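Local coordinates for protein aminopeptidase (Aneurinibacillus sp., PDB 2EK8) that probably removes amino acids from the N-terminal ends of peptides, as a zinc-dependent aminopeptidase with a two-metal site, at residues G226-S231 with G270-G275; N239-G244 with Q299-G304. One frame throughout, in Å; residues are numbered along the deposited sequence.

Interaction 1: G226-S231 with G270-G275; sequences GSHHDS and GAEENG. With ZN (zinc ion), chain C; ZN (zinc ion), chain B.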
ATOM      1  N   GLY A 226      10.365   7.260   2.624  1.00  9.51           N
ATOM      2  CA  GLY A 226       9.114   6.980   3.306  1.00 10.40           C
ATOM      3  C   GLY A 226       8.752   5.538   3.574  1.00 10.59           C
ATOM      4  O   GLY A 226       9.412   4.609   3.110  1.00 11.62           O
ATOM      5  N   SER A 227       7.686   5.377   4.351  1.00 10.76           N
ATOM      6  CA  SER A 227       7.130   4.083   4.729  1.00 10.89           C
ATOM      7  C   SER A 227       5.735   4.399   5.253  1.00 11.11           C
ATOM      8  O   SER A 227       5.377   5.574   5.365  1.00 11.23           O
ATOM      9  CB  SER A 227       7.984   3.429   5.829  1.00 10.37           C
ATOM     10  OG  SER A 227       8.183   4.303   6.933  1.00 11.99           O
ATOM     11  N   HIS A 228       4.934   3.379   5.555  1.00 11.86           N
ATOM     12  CA  HIS A 228       3.607   3.647   6.099  1.00 11.96           C
ATOM     13  C   HIS A 228       3.477   2.967   7.452  1.00 11.96           C
ATOM     14  O   HIS A 228       3.972   1.849   7.649  1.00 10.48           O
ATOM     15  CB  HIS A 228       2.498   3.210   5.128  1.00 11.12           C
ATOM     16  CG  HIS A 228       2.375   1.727   4.944  1.00 11.40           C
ATOM     17  ND1 HIS A 228       1.507   0.955   5.688  1.00 12.58           N
ATOM     18  CD2 HIS A 228       2.956   0.890   4.054  1.00 12.15           C
ATOM     19  CE1 HIS A 228       1.555  -0.295   5.257  1.00 10.55           C
ATOM     20  NE2 HIS A 228       2.427  -0.360   4.266  1.00 12.35           N
ATOM     21  N   HIS A 229       2.825   3.655   8.385  1.00 12.10           N
ATOM     22  CA  HIS A 229       2.682   3.139   9.741  1.00 12.82           C
ATOM     23  C   HIS A 229       1.404   2.395  10.099  1.00 13.11           C
ATOM     24  O   HIS A 229       1.253   1.947  11.238  1.00 13.62           O
ATOM     25  CB  HIS A 229       2.936   4.259  10.766  1.00 11.64           C
ATOM     26  CG  HIS A 229       2.215   5.546  10.479  1.00 12.53           C
ATOM     27  ND1 HIS A 229       0.841   5.645  10.419  1.00 13.19           N
ATOM     28  CD2 HIS A 229       2.688   6.801  10.291  1.00 11.18           C
ATOM     29  CE1 HIS A 229       0.500   6.906  10.205  1.00  6.50           C
ATOM     30  NE2 HIS A 229       1.604   7.627  10.124  1.00 14.30           N
ATOM     31  N   ASP A 230       0.489   2.256   9.145  1.00 13.16           N
ATOM     32  CA  ASP A 230      -0.752   1.530   9.402  1.00 13.31           C
ATOM     33  C   ASP A 230      -0.609   0.109   8.873  1.00 13.77           C
ATOM     34  O   ASP A 230       0.278  -0.171   8.067  1.00 14.10           O
ATOM     35  CB  ASP A 230      -1.939   2.209   8.710  1.00 12.76           C
ATOM     36  CG  ASP A 230      -1.840   2.157   7.196  1.00 13.00           C
ATOM     37  OD1 ASP A 230      -0.774   2.529   6.658  1.00 13.33           O
ATOM     38  OD2 ASP A 230      -2.827   1.752   6.542  1.00 15.40           O
ATOM     39  N   SER A 231      -1.478  -0.781   9.344  1.00 14.83           N
ATOM     40  CA  SER A 231      -1.479  -2.175   8.907  1.00 15.31           C
ATOM     41  C   SER A 231      -2.938  -2.557   8.676  1.00 15.73           C
ATOM     42  O   SER A 231      -3.846  -1.805   9.046  1.00 15.13           O
ATOM     43  CB  SER A 231      -0.859  -3.083   9.979  1.00 14.92           C
ATOM     44  OG  SER A 231      -1.727  -3.238  11.092  1.00 15.51           O
ATOM     45  N   GLY A 270       0.141   7.646   6.788  1.00 11.77           N
ATOM     46  CA  GLY A 270      -0.992   6.977   7.396  1.00 12.53           C
ATOM     47  C   GLY A 270      -1.943   6.482   6.325  1.00 13.01           C
ATOM     48  O   GLY A 270      -1.848   6.884   5.165  1.00 12.90           O
ATOM     49  N   ALA A 271      -2.843   5.584   6.708  1.00 13.11           N
ATOM     50  CA  ALA A 271      -3.848   5.053   5.795  1.00 13.71           C
ATOM     51  C   ALA A 271      -3.341   4.605   4.428  1.00 13.80           C
ATOM     52  O   ALA A 271      -3.997   4.834   3.417  1.00 15.05           O
ATOM     53  CB  ALA A 271      -4.958   6.081   5.617  1.00 13.97           C
ATOM     54  N   GLU A 272      -2.185   3.953   4.390  1.00 13.71           N
ATOM     55  CA  GLU A 272      -1.641   3.467   3.128  1.00 14.15           C
ATOM     56  C   GLU A 272      -2.473   2.288   2.631  1.00 14.21           C
ATOM     57  O   GLU A 272      -2.711   2.135   1.430  1.00 14.10           O
ATOM     58  CB  GLU A 272      -0.186   3.030   3.327  1.00 13.93           C
ATOM     59  CG  GLU A 272       0.536   2.511   2.084  1.00 15.77           C
ATOM     60  CD  GLU A 272       0.206   1.062   1.734  1.00 16.47           C
ATOM     61  OE1 GLU A 272      -0.352   0.333   2.587  1.00 14.77           O
ATOM     62  OE2 GLU A 272       0.525   0.653   0.596  1.00 19.44           O
ATOM     63  N   GLU A 273      -2.934   1.462   3.565  1.00 15.11           N
ATOM     64  CA  GLU A 273      -3.712   0.275   3.213  1.00 16.65           C
ATOM     65  C   GLU A 273      -5.109   0.613   2.694  1.00 18.70           C
ATOM     66  O   GLU A 273      -5.758  -0.225   2.076  1.00 20.54           O
ATOM     67  CB  GLU A 273      -3.818  -0.659   4.423  1.00 16.15           C
ATOM     68  CG  GLU A 273      -2.469  -1.088   5.003  1.00 15.91           C
ATOM     69  CD  GLU A 273      -1.759  -2.154   4.178  1.00 13.26           C
ATOM     70  OE1 GLU A 273      -2.199  -2.443   3.042  1.00 18.08           O
ATOM     71  OE2 GLU A 273      -0.745  -2.695   4.672  1.00 18.09           O
ATOM     72  N   ASN A 274      -5.548   1.846   2.934  1.00 19.09           N
ATOM     73  CA  ASN A 274      -6.868   2.317   2.509  1.00 21.58           C
ATOM     74  C   ASN A 274      -6.852   2.957   1.131  1.00 21.27           C
ATOM     75  O   ASN A 274      -7.849   3.547   0.709  1.00 24.46           O
ATOM     76  CB  ASN A 274      -7.406   3.352   3.499  1.00 22.43           C
ATOM     77  CG  ASN A 274      -7.611   2.786   4.881  1.00 25.78           C
ATOM     78  OD1 ASN A 274      -8.689   2.282   5.211  1.00 29.57           O
ATOM     79  ND2 ASN A 274      -6.571   2.852   5.699  1.00 27.10           N
ATOM     80  N   GLY A 275      -5.727   2.862   0.433  1.00 19.62           N
ATOM     81  CA  GLY A 275      -5.646   3.462  -0.885  1.00 18.98           C
ATOM     82  C   GLY A 275      -4.637   4.593  -0.970  1.00 17.79           C
ATOM     83  O   GLY A 275      -4.842   5.570  -1.698  1.00 17.53           O
TER
HETATM   84 ZN    ZN C1002       2.785  -2.026   3.064  1.00 17.59          ZN
HETATM   85 ZN    ZN B1001      -0.147  -4.001   3.155  1.00 19.96          ZN
HETATM   86  O   HOH W   1       1.129  -2.553   1.985  1.00 23.77           O
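The D230 carboxylate receives two successive backbone N-H groups of the 270-275 loop, one on each oxygen. E273 N gives the straighter bond, 3.0 Å to D230 OD2 with 164° at the hydrogen, and arrives on the syn lone pair. E272 N comes to D230 OD1 at 3.0 Å from above the carboxylate plane. On the opposite face of that plane H228 ND1 donates to the same D230 OD1 at 2.9 Å, a bent bond that leaves the imidazole plane, so two donors grip this oxygen and the ring's rotation is restrained. With NE2 turned to the zinc ion of chain C at 2.1 Å, H228 forms the metal–histidine–carboxylate arrangement seen in many zinc enzymes, D230 acting as second shell and probably polarising the ring. The site belongs to the M28 peptidase domain: H228 ends strand 222-228, and the loop follows the neighbouring parallel strand 263-269. E272 lies across one face of the imidazole. Its CG stands anti to the backbone N (chi1 -179°) and the chain then bends at chi2, which lays the carboxylate nearly parallel to the ring, the planes 21° apart. A CH-pi contact results, E272 CG lying 3.7 Å from the centroid of the H228 ring, while E272 OE1 accepts a 3.3 Å hydrogen bond from the metal-bridging water. E273, also bent at chi2, instead sends its carboxylate to the zinc ion of chain B, which it holds unevenly, E273 OE2 at 2.1 Å and E273 OE1 more loosely; D240 and H371 complete that ion's protein ligands.

Interaction 2: N239-G244 with Q299-G304; sequences NDDASG and QLDMVG. With ZN (zinc ion), chain C; ZN (zinc ion), chain B.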
ATOM      1  N   ASN A 239       6.111  -6.830   9.494  1.00 13.46           N
ATOM      2  CA  ASN A 239       6.844  -6.559   8.268  1.00 15.06           C
ATOM      3  C   ASN A 239       6.119  -5.560   7.380  1.00 14.56           C
ATOM      4  O   ASN A 239       6.755  -4.787   6.664  1.00 15.90           O
ATOM      5  CB  ASN A 239       7.117  -7.840   7.476  1.00 15.02           C
ATOM      6  CG  ASN A 239       8.188  -7.630   6.431  1.00 12.81           C
ATOM      7  OD1 ASN A 239       9.210  -7.004   6.720  1.00 13.48           O
ATOM      8  ND2 ASN A 239       7.967  -8.136   5.214  1.00 14.17           N
ATOM      9  N   ASP A 240       4.791  -5.564   7.436  1.00 14.27           N
ATOM     10  CA  ASP A 240       4.003  -4.643   6.625  1.00 14.69           C
ATOM     11  C   ASP A 240       3.195  -3.708   7.522  1.00 13.69           C
ATOM     12  O   ASP A 240       2.087  -4.049   7.937  1.00 14.78           O
ATOM     13  CB  ASP A 240       3.070  -5.427   5.692  1.00 14.12           C
ATOM     14  CG  ASP A 240       2.291  -4.527   4.752  1.00 17.29           C
ATOM     15  OD1 ASP A 240       2.695  -3.361   4.579  1.00 17.47           O
ATOM     16  OD2 ASP A 240       1.281  -4.988   4.177  1.00 17.26           O
ATOM     17  N   ASP A 241       3.741  -2.529   7.828  1.00 12.35           N
ATOM     18  CA  ASP A 241       5.047  -2.096   7.344  1.00 11.56           C
ATOM     19  C   ASP A 241       5.892  -1.513   8.480  1.00 12.02           C
ATOM     20  O   ASP A 241       6.527  -0.469   8.319  1.00 11.66           O
ATOM     21  CB  ASP A 241       4.852  -1.047   6.236  1.00 11.25           C
ATOM     22  CG  ASP A 241       6.156  -0.639   5.561  1.00 11.44           C
ATOM     23  OD1 ASP A 241       7.128  -1.424   5.578  1.00 10.63           O
ATOM     24  OD2 ASP A 241       6.194   0.470   4.982  1.00 10.96           O
ATOM     25  N   ALA A 242       5.893  -2.172   9.637  1.00 12.48           N
ATOM     26  CA  ALA A 242       6.700  -1.687  10.751  1.00 12.25           C
ATOM     27  C   ALA A 242       8.168  -1.765  10.329  1.00 12.81           C
ATOM     28  O   ALA A 242       8.991  -0.964  10.764  1.00 13.36           O
ATOM     29  CB  ALA A 242       6.459  -2.536  12.003  1.00 12.33           C
ATOM     30  N   SER A 243       8.490  -2.733   9.472  1.00 12.61           N
ATOM     31  CA  SER A 243       9.861  -2.891   8.991  1.00 12.93           C
ATOM     32  C   SER A 243      10.310  -1.616   8.279  1.00 12.50           C
ATOM     33  O   SER A 243      11.400  -1.107   8.541  1.00 10.59           O
ATOM     34  CB  SER A 243       9.965  -4.085   8.028  1.00 13.11           C
ATOM     35  OG  SER A 243       9.238  -3.853   6.838  1.00 13.49           O
ATOM     36  N   GLY A 244       9.464  -1.113   7.381  1.00 12.07           N
ATOM     37  CA  GLY A 244       9.774   0.108   6.651  1.00 11.82           C
ATOM     38  C   GLY A 244       9.910   1.300   7.583  1.00 11.64           C
ATOM     39  O   GLY A 244      10.788   2.142   7.406  1.00 10.76           O
ATOM     40  N   GLN A 299      10.671   4.537  -1.212  1.00 12.22           N
ATOM     41  CA  GLN A 299       9.598   3.966  -0.393  1.00 11.46           C
ATOM     42  C   GLN A 299      10.044   2.610   0.146  1.00 12.04           C
ATOM     43  O   GLN A 299      10.504   1.750  -0.610  1.00 11.67           O
ATOM     44  CB  GLN A 299       8.313   3.780  -1.214  1.00 11.30           C
ATOM     45  CG  GLN A 299       7.194   3.006  -0.488  1.00 10.98           C
ATOM     46  CD  GLN A 299       6.567   3.784   0.667  1.00 12.16           C
ATOM     47  OE1 GLN A 299       6.972   4.907   0.973  1.00 13.97           O
ATOM     48  NE2 GLN A 299       5.569   3.183   1.310  1.00 13.71           N
ATOM     49  N   LEU A 300       9.914   2.436   1.458  1.00 11.67           N
ATOM     50  CA  LEU A 300      10.296   1.200   2.130  1.00 11.59           C
ATOM     51  C   LEU A 300       9.021   0.501   2.600  1.00 11.84           C
ATOM     52  O   LEU A 300       8.318   1.005   3.467  1.00 11.25           O
ATOM     53  CB  LEU A 300      11.181   1.525   3.336  1.00 12.36           C
ATOM     54  CG  LEU A 300      12.507   2.217   3.007  1.00 13.92           C
ATOM     55  CD1 LEU A 300      12.981   3.041   4.194  1.00 15.93           C
ATOM     56  CD2 LEU A 300      13.536   1.157   2.630  1.00 18.86           C
ATOM     57  N   ASP A 301       8.725  -0.656   2.024  1.00 13.00           N
ATOM     58  CA  ASP A 301       7.518  -1.390   2.394  1.00 12.96           C
ATOM     59  C   ASP A 301       7.843  -2.875   2.325  1.00 12.91           C
ATOM     60  O   ASP A 301       8.109  -3.401   1.240  1.00 12.79           O
ATOM     61  CB  ASP A 301       6.384  -1.054   1.410  1.00 13.10           C
ATOM     62  CG  ASP A 301       4.994  -1.390   1.958  1.00 15.00           C
ATOM     63  OD1 ASP A 301       4.896  -2.137   2.952  1.00 15.17           O
ATOM     64  OD2 ASP A 301       3.992  -0.907   1.382  1.00 13.44           O
ATOM     65  N   MET A 302       7.818  -3.528   3.490  1.00 12.98           N
ATOM     66  CA  MET A 302       8.103  -4.956   3.640  1.00 14.44           C
ATOM     67  C   MET A 302       9.561  -5.218   3.296  1.00 13.01           C
ATOM     68  O   MET A 302       9.893  -5.710   2.216  1.00 12.89           O
ATOM     69  CB  MET A 302       7.137  -5.769   2.765  1.00 12.80           C
ATOM     70  CG  MET A 302       5.684  -5.510   3.179  1.00 15.61           C
ATOM     71  SD  MET A 302       4.388  -6.400   2.307  1.00 17.80           S
ATOM     72  CE  MET A 302       4.377  -5.582   0.760  1.00 21.66           C
ATOM     73  N   VAL A 303      10.427  -4.892   4.251  1.00 12.29           N
ATOM     74  CA  VAL A 303      11.863  -5.019   4.071  1.00 12.86           C
ATOM     75  C   VAL A 303      12.593  -5.752   5.194  1.00 13.21           C
ATOM     76  O   VAL A 303      13.781  -5.512   5.420  1.00 13.11           O
ATOM     77  CB  VAL A 303      12.492  -3.617   3.902  1.00 11.46           C
ATOM     78  CG1 VAL A 303      12.003  -2.985   2.601  1.00 11.09           C
ATOM     79  CG2 VAL A 303      12.106  -2.718   5.081  1.00 10.96           C
ATOM     80  N   GLY A 304      11.897  -6.652   5.890  1.00 14.63           N
ATOM     81  CA  GLY A 304      12.550  -7.373   6.972  1.00 15.52           C
ATOM     82  C   GLY A 304      12.112  -8.802   7.249  1.00 17.16           C
ATOM     83  O   GLY A 304      12.464  -9.349   8.292  1.00 18.39           O
TER
HETATM   84 ZN    ZN C1002       2.785  -2.026   3.064  1.00 17.59          ZN
HETATM   85 ZN    ZN B1001      -0.147  -4.001   3.155  1.00 19.96          ZN
HETATM   86  O   HOH W   1       1.129  -2.553   1.985  1.00 23.77           O
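D240 and D301 bring their carboxylates together at the zinc ion of chain C, planes 47° apart. D240 OD1 and D301 OD1 lie 3.0 Å from each other, held by the shared metal. D240 CG stands anti to the backbone N (chi1 -176°), carrying the carboxylate out to both ions, and D240 OD2 reaches the zinc ion of chain B at 2.0 Å. D301 puts both oxygens on the first ion and turns OD2 also to S346. The D241 carboxylate packs against D301, inclined 31° to its carboxylate, with D241 CG 3.3 Å from D301 OD1. D241 OD1 takes M302 N at 3.0 Å and G244 N from opposite faces of the plane, the latter closing an Asx motif. D241 OD2, which accepts from H228 N, stands 2.7 Å from L300 O, close enough that the acid group probably carries a proton. With an alanine here, M302 N and G244 N are likely to lose their shared acceptor, and the turn just after strand 294-300, which carries the zinc ligand D301, would probably be held less firmly. M302 packs against D240, M302 CG lying 3.6 Å from D240 CB, and crosses N239 at about a right angle. The N239 carbonyl OD1 accepts G304 N on an in-plane lone pair at 2.8 Å, while its ND2 turns to E367. S243 OG accepts V303 N almost straight and donates to N239 O. A cis peptide before D241, next to the bridging aspartate, is a hallmark of the co-catalytic dizinc centre of M28 aminopeptidases.

Interactions 1 and 2 have their centres about 10 Å apart and meet at the same pair of zinc ions and the water between them. Their segments alternate along the chain: 226-231, 239-244, 270-275, then 299-304. Strand 222-228 leads by a short loop into helix 238-255, and it pairs in parallel with both strand 263-269 and strand 294-300, so three of the four segments lie at the ends of adjacent strands. A probable backbone hydrogen bond, G226 O to L300 N at 2.8 Å, joins the two contacts. Four segments spread over about 80 residues of the M28 range thus converge at the C-terminal ends of neighbouring parallel strands, where each ion draws ligands from both interactions.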